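3-methylornithine synthase (Methanosarcina barkeri, PDB 3T7V) catalyses the radical-based isomerisation of L-lysine to (3R)-3-methyl-D-ornithine in pyrrolysine biosynthesis, using a [4Fe-4S] cluster and S-adenosylmethionine. Local coordinates at residues A[223-234]-A[264-275]. Sequence-based numbering, arbitrary orientation.
Sequences LRGMSTNDPDMV and VLRLMFPKRLIP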
loop_
_atom_site.group_PDB
_atom_site.type_symbol
_atom_site.label_atom_id
_atom_site.label_comp_id
_atom_site.label_asym_id
_atom_site.label_seq_id
_atom_site.Cartn_x
_atom_site.Cartn_y
_atom_site.Cartn_z
ATOM N N LEU A 223 11.028 3.976 -9.666
ATOM C CA LEU A 223 9.836 4.108 -10.533
ATOM C C LEU A 223 9.954 3.235 -11.814
ATOM O O LEU A 223 8.982 2.547 -12.205
ATOM C CB LEU A 223 9.603 5.584 -10.965
ATOM C CG LEU A 223 9.225 6.469 -9.732
ATOM C CD1 LEU A 223 9.360 7.961 -10.124
ATOM C CD2 LEU A 223 7.765 6.240 -9.296
ATOM N N ARG A 224 11.133 3.249 -12.455
ATOM C CA ARG A 224 11.327 2.463 -13.637
ATOM C C ARG A 224 11.298 0.968 -13.254
ATOM O O ARG A 224 10.746 0.145 -13.999
ATOM C CB ARG A 224 12.656 2.821 -14.325
ATOM C CG ARG A 224 12.692 4.231 -14.886
ATOM C CD ARG A 224 11.681 4.313 -15.993
ATOM N NE ARG A 224 11.850 5.624 -16.645
ATOM C CZ ARG A 224 10.861 6.246 -17.289
ATOM N NH1 ARG A 224 9.674 5.677 -17.375
ATOM N NH2 ARG A 224 11.070 7.454 -17.821
ATOM N N GLY A 225 11.845 0.589 -12.083
ATOM C CA GLY A 225 11.888 -0.837 -11.611
ATOM C C GLY A 225 10.482 -1.327 -11.412
ATOM O O GLY A 225 10.163 -2.482 -11.824
ATOM N N MET A 226 9.654 -0.496 -10.815
ATOM C CA MET A 226 8.204 -0.871 -10.592
ATOM C C MET A 226 7.479 -1.082 -11.891
ATOM O O MET A 226 6.631 -1.966 -11.931
ATOM C CB MET A 226 7.361 0.151 -9.715
ATOM C CG MET A 226 7.631 0.036 -8.218
ATOM S SD MET A 226 6.280 0.704 -7.146
ATOM C CE MET A 226 6.575 2.197 -8.020
ATOM N N SER A 227 7.781 -0.330 -12.922
ATOM C CA SER A 227 7.043 -0.400 -14.159
ATOM C C SER A 227 7.397 -1.678 -14.915
ATOM O O SER A 227 6.551 -2.201 -15.627
ATOM C CB SER A 227 7.309 0.830 -15.021
ATOM O OG SER A 227 8.622 0.799 -15.495
ATOM N N THR A 228 8.625 -2.194 -14.782
ATOM C CA THR A 228 9.094 -3.322 -15.566
ATOM C C THR A 228 8.204 -4.546 -15.428
ATOM O O THR A 228 7.955 -5.208 -16.413
ATOM C CB THR A 228 10.467 -3.710 -15.091
ATOM O OG1 THR A 228 11.333 -2.672 -15.518
ATOM C CG2 THR A 228 10.886 -5.033 -15.732
ATOM N N ASN A 229 7.664 -4.774 -14.234
ATOM C CA ASN A 229 6.850 -5.946 -13.901
ATOM C C ASN A 229 5.290 -5.799 -14.066
ATOM O O ASN A 229 4.517 -6.719 -13.755
ATOM C CB ASN A 229 7.230 -6.354 -12.471
ATOM C CG ASN A 229 8.752 -6.251 -12.216
ATOM O OD1 ASN A 229 9.235 -5.349 -11.502
ATOM N ND2 ASN A 229 9.514 -7.170 -12.836
ATOM N N ASP A 230 4.823 -4.667 -14.576
ATOM C CA ASP A 230 3.387 -4.491 -14.888
ATOM C C ASP A 230 2.453 -4.716 -13.661
ATOM O O ASP A 230 1.521 -5.536 -13.660
ATOM C CB ASP A 230 2.967 -5.404 -16.073
ATOM C CG ASP A 230 1.681 -4.962 -16.739
ATOM O OD1 ASP A 230 1.434 -3.736 -16.803
ATOM O OD2 ASP A 230 0.922 -5.848 -17.228
ATOM N N PRO A 231 2.726 -4.031 -12.566
ATOM C CA PRO A 231 1.881 -4.225 -11.373
ATOM C C PRO A 231 0.489 -3.638 -11.588
ATOM O O PRO A 231 0.274 -2.693 -12.352
ATOM C CB PRO A 231 2.625 -3.448 -10.302
ATOM C CG PRO A 231 3.309 -2.376 -11.075
ATOM C CD PRO A 231 3.721 -2.984 -12.378
ATOM N N ASP A 232 -0.479 -4.192 -10.860
ATOM C CA ASP A 232 -1.877 -3.714 -10.895
ATOM C C ASP A 232 -2.143 -2.504 -10.004
ATOM O O ASP A 232 -3.052 -1.720 -10.255
ATOM C CB ASP A 232 -2.800 -4.875 -10.533
ATOM C CG ASP A 232 -2.549 -6.056 -11.436
ATOM O OD1 ASP A 232 -3.105 -6.008 -12.553
ATOM O OD2 ASP A 232 -1.699 -6.978 -11.134
ATOM N N MET A 233 -1.296 -2.329 -8.986
ATOM C CA MET A 233 -1.408 -1.277 -8.000
ATOM C C MET A 233 0.028 -0.898 -7.656
ATOM O O MET A 233 0.916 -1.758 -7.557
ATOM C CB MET A 233 -2.172 -1.789 -6.747
ATOM C CG MET A 233 -2.376 -0.724 -5.699
ATOM S SD MET A 233 -3.537 -1.393 -4.493
ATOM C CE MET A 233 -3.571 -0.077 -3.348
ATOM N N VAL A 234 0.241 0.420 -7.551
ATOM C CA VAL A 234 1.598 0.935 -7.218
ATOM C C VAL A 234 1.411 1.967 -6.135
ATOM O O VAL A 234 0.484 2.802 -6.156
ATOM C CB VAL A 234 2.310 1.613 -8.430
ATOM C CG1 VAL A 234 2.688 0.503 -9.453
ATOM C CG2 VAL A 234 1.399 2.625 -9.088
ATOM N N VAL A 264 3.367 11.681 -9.858
ATOM C CA VAL A 264 4.194 11.104 -10.912
ATOM C C VAL A 264 3.735 9.670 -11.211
ATOM O O VAL A 264 3.659 9.251 -12.382
ATOM C CB VAL A 264 5.685 11.132 -10.463
ATOM C CG1 VAL A 264 6.510 10.312 -11.427
ATOM C CG2 VAL A 264 6.167 12.601 -10.503
ATOM N N LEU A 265 3.369 8.890 -10.167
ATOM C CA LEU A 265 2.869 7.522 -10.427
ATOM C C LEU A 265 1.601 7.565 -11.260
ATOM O O LEU A 265 1.368 6.671 -12.081
ATOM C CB LEU A 265 2.503 6.814 -9.069
ATOM C CG LEU A 265 3.781 6.312 -8.336
ATOM C CD1 LEU A 265 3.356 5.835 -6.905
ATOM C CD2 LEU A 265 4.489 5.188 -9.052
ATOM N N ARG A 266 0.742 8.534 -10.965
ATOM C CA ARG A 266 -0.522 8.618 -11.774
ATOM C C ARG A 266 -0.205 8.954 -13.236
ATOM O O ARG A 266 -0.892 8.445 -14.154
ATOM C CB ARG A 266 -1.453 9.646 -11.177
ATOM C CG ARG A 266 -2.757 9.931 -11.950
ATOM C CD ARG A 266 -3.551 8.656 -12.203
ATOM N NE ARG A 266 -4.085 8.142 -10.950
ATOM C CZ ARG A 266 -4.505 6.882 -10.777
ATOM N NH1 ARG A 266 -4.467 5.991 -11.737
ATOM N NH2 ARG A 266 -4.871 6.480 -9.550
ATOM N N LEU A 267 0.844 9.748 -13.418
ATOM C CA LEU A 267 1.151 10.130 -14.784
ATOM C C LEU A 267 1.861 8.980 -15.514
ATOM O O LEU A 267 1.838 8.915 -16.719
ATOM C CB LEU A 267 1.993 11.427 -14.781
ATOM C CG LEU A 267 1.267 12.680 -14.229
ATOM C CD1 LEU A 267 2.187 13.904 -14.135
ATOM C CD2 LEU A 267 0.090 13.040 -15.107
ATOM N N MET A 268 2.589 8.129 -14.784
ATOM C CA MET A 268 3.263 6.952 -15.314
ATOM C C MET A 268 2.367 5.715 -15.470
ATOM O O MET A 268 2.621 4.899 -16.347
ATOM C CB MET A 268 4.437 6.507 -14.414
ATOM C CG MET A 268 5.575 7.508 -14.449
ATOM S SD MET A 268 6.927 6.798 -13.416
ATOM C CE MET A 268 7.404 5.297 -14.358
ATOM N N PHE A 269 1.413 5.511 -14.544
ATOM C CA PHE A 269 0.535 4.378 -14.531
ATOM C C PHE A 269 -0.918 4.877 -14.512
ATOM O O PHE A 269 -1.676 4.744 -13.513
ATOM C CB PHE A 269 0.765 3.589 -13.219
ATOM C CG PHE A 269 2.169 3.091 -13.050
ATOM C CD1 PHE A 269 3.130 3.783 -12.341
ATOM C CD2 PHE A 269 2.506 1.783 -13.538
ATOM C CE1 PHE A 269 4.466 3.295 -12.198
ATOM C CE2 PHE A 269 3.813 1.308 -13.390
ATOM C CZ PHE A 269 4.796 2.046 -12.718
ATOM N N PRO A 270 -1.367 5.520 -15.574
ATOM C CA PRO A 270 -2.582 6.279 -15.553
ATOM C C PRO A 270 -3.835 5.427 -15.223
ATOM O O PRO A 270 -4.775 5.952 -14.618
ATOM C CB PRO A 270 -2.664 6.922 -16.948
ATOM C CG PRO A 270 -1.700 6.113 -17.742
ATOM C CD PRO A 270 -0.612 5.696 -16.825
ATOM N N LYS A 271 -3.803 4.146 -15.593
ATOM C CA LYS A 271 -4.992 3.291 -15.454
ATOM C C LYS A 271 -4.942 2.451 -14.190
ATOM O O LYS A 271 -5.826 1.579 -14.023
ATOM C CB LYS A 271 -5.071 2.355 -16.658
ATOM C CG LYS A 271 -5.332 3.135 -17.962
ATOM C CD LYS A 271 -5.311 2.225 -19.216
ATOM C CE LYS A 271 -5.395 3.018 -20.513
ATOM N NZ LYS A 271 -5.733 2.147 -21.682
ATOM N N ARG A 272 -3.897 2.635 -13.345
ATOM C CA ARG A 272 -3.689 1.649 -12.232
ATOM C C ARG A 272 -4.266 2.184 -10.918
ATOM O O ARG A 272 -4.695 3.316 -10.797
ATOM C CB ARG A 272 -2.197 1.294 -12.115
ATOM C CG ARG A 272 -1.642 0.718 -13.461
ATOM C CD ARG A 272 -2.346 -0.594 -13.776
ATOM N NE ARG A 272 -1.721 -1.332 -14.847
ATOM C CZ ARG A 272 -2.003 -2.597 -15.152
ATOM N NH1 ARG A 272 -2.912 -3.269 -14.465
ATOM N NH2 ARG A 272 -1.363 -3.183 -16.151
ATOM N N LEU A 273 -4.342 1.314 -9.916
ATOM C CA LEU A 273 -4.707 1.693 -8.584
ATOM C C LEU A 273 -3.525 2.322 -7.885
ATOM O O LEU A 273 -2.393 1.791 -8.002
ATOM C CB LEU A 273 -5.127 0.435 -7.797
ATOM C CG LEU A 273 -6.412 -0.221 -8.347
ATOM C CD1 LEU A 273 -6.606 -1.552 -7.621
ATOM C CD2 LEU A 273 -7.566 0.681 -8.133
ATOM N N ILE A 274 -3.736 3.431 -7.172
ATOM C CA ILE A 274 -2.677 4.100 -6.401
ATOM C C ILE A 274 -3.297 4.507 -5.103
ATOM O O ILE A 274 -4.307 5.260 -5.107
ATOM C CB ILE A 274 -2.145 5.374 -7.102
ATOM C CG1 ILE A 274 -1.671 4.990 -8.499
ATOM C CG2 ILE A 274 -1.072 6.067 -6.243
ATOM C CD1 ILE A 274 -1.165 6.186 -9.384
ATOM N N PRO A 275 -2.777 4.033 -3.956
ATOM C CA PRO A 275 -3.413 4.255 -2.654
ATOM C C PRO A 275 -3.187 5.565 -2.039
ATOM O O PRO A 275 -2.056 6.172 -2.170
ATOM C CB PRO A 275 -2.862 3.128 -1.792
ATOM C CG PRO A 275 -1.584 2.757 -2.353
ATOM C CD PRO A 275 -1.675 3.061 -3.855
HETATM O O HOH W 1 -5.069 -2.200 -12.193
#
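F269 and V234 meet across 223-234 and 264-275: V234 CG1 sits over one face of the ring, 4.1 Å from its centroid and only 6° off the normal, a CH-pi geometry. V234 CG2, set between the backbone N and carbonyl carbon, turns instead toward F269 CD1 and I274 CG1. At the far end of the ring, CZ reaches S227 CB at 3.6 Å. Between helical segments 223-228 and 264-268, whose axes come no nearer than 11.7 Å, side chains fill the gap. L223 splits its branches: CD1 meets V264 CG1, the two side chains crossing at about a right angle, while CD2 presses on L265 CD2 at 3.4 Å, closer than usual for two carbons; M268 lays SD against L223 CB.

The backbones pair in a single parallel beta bridge between M233 and L273. V234 N donates to L273 O at 3.0 Å, whereas the bond from L273 N to D232 O is weak. M233 CA and I274 CA add CA-H...O contacts to L273 O and V234 O, respectively.

Charges gather at R272, whose chain bends at chi2. NH2 forms a salt bridge with D230 OD1 at 2.9 Å, and NH1 a longer one with D232 OD1 at 3.3 Å; both carboxylates stand steeply to the guanidinium, 77° and 83°, so neither pairing is coplanar and two-pronged. One water receives a weak bond from NH1 and donates to D232 O. The other carboxylate oxygen of D232 accepts from V204 N.

In the TIM-barrel-type radical SAM fold, the contact joins helix 216-228 and strand 233-238 to helix 258-268 and the approach to strand 275-277. Strand 203-210 flanks M233, helix 25-32 packs on R224 and V264, and P275 adjoins the methylornithine-binding residues R235 and T298.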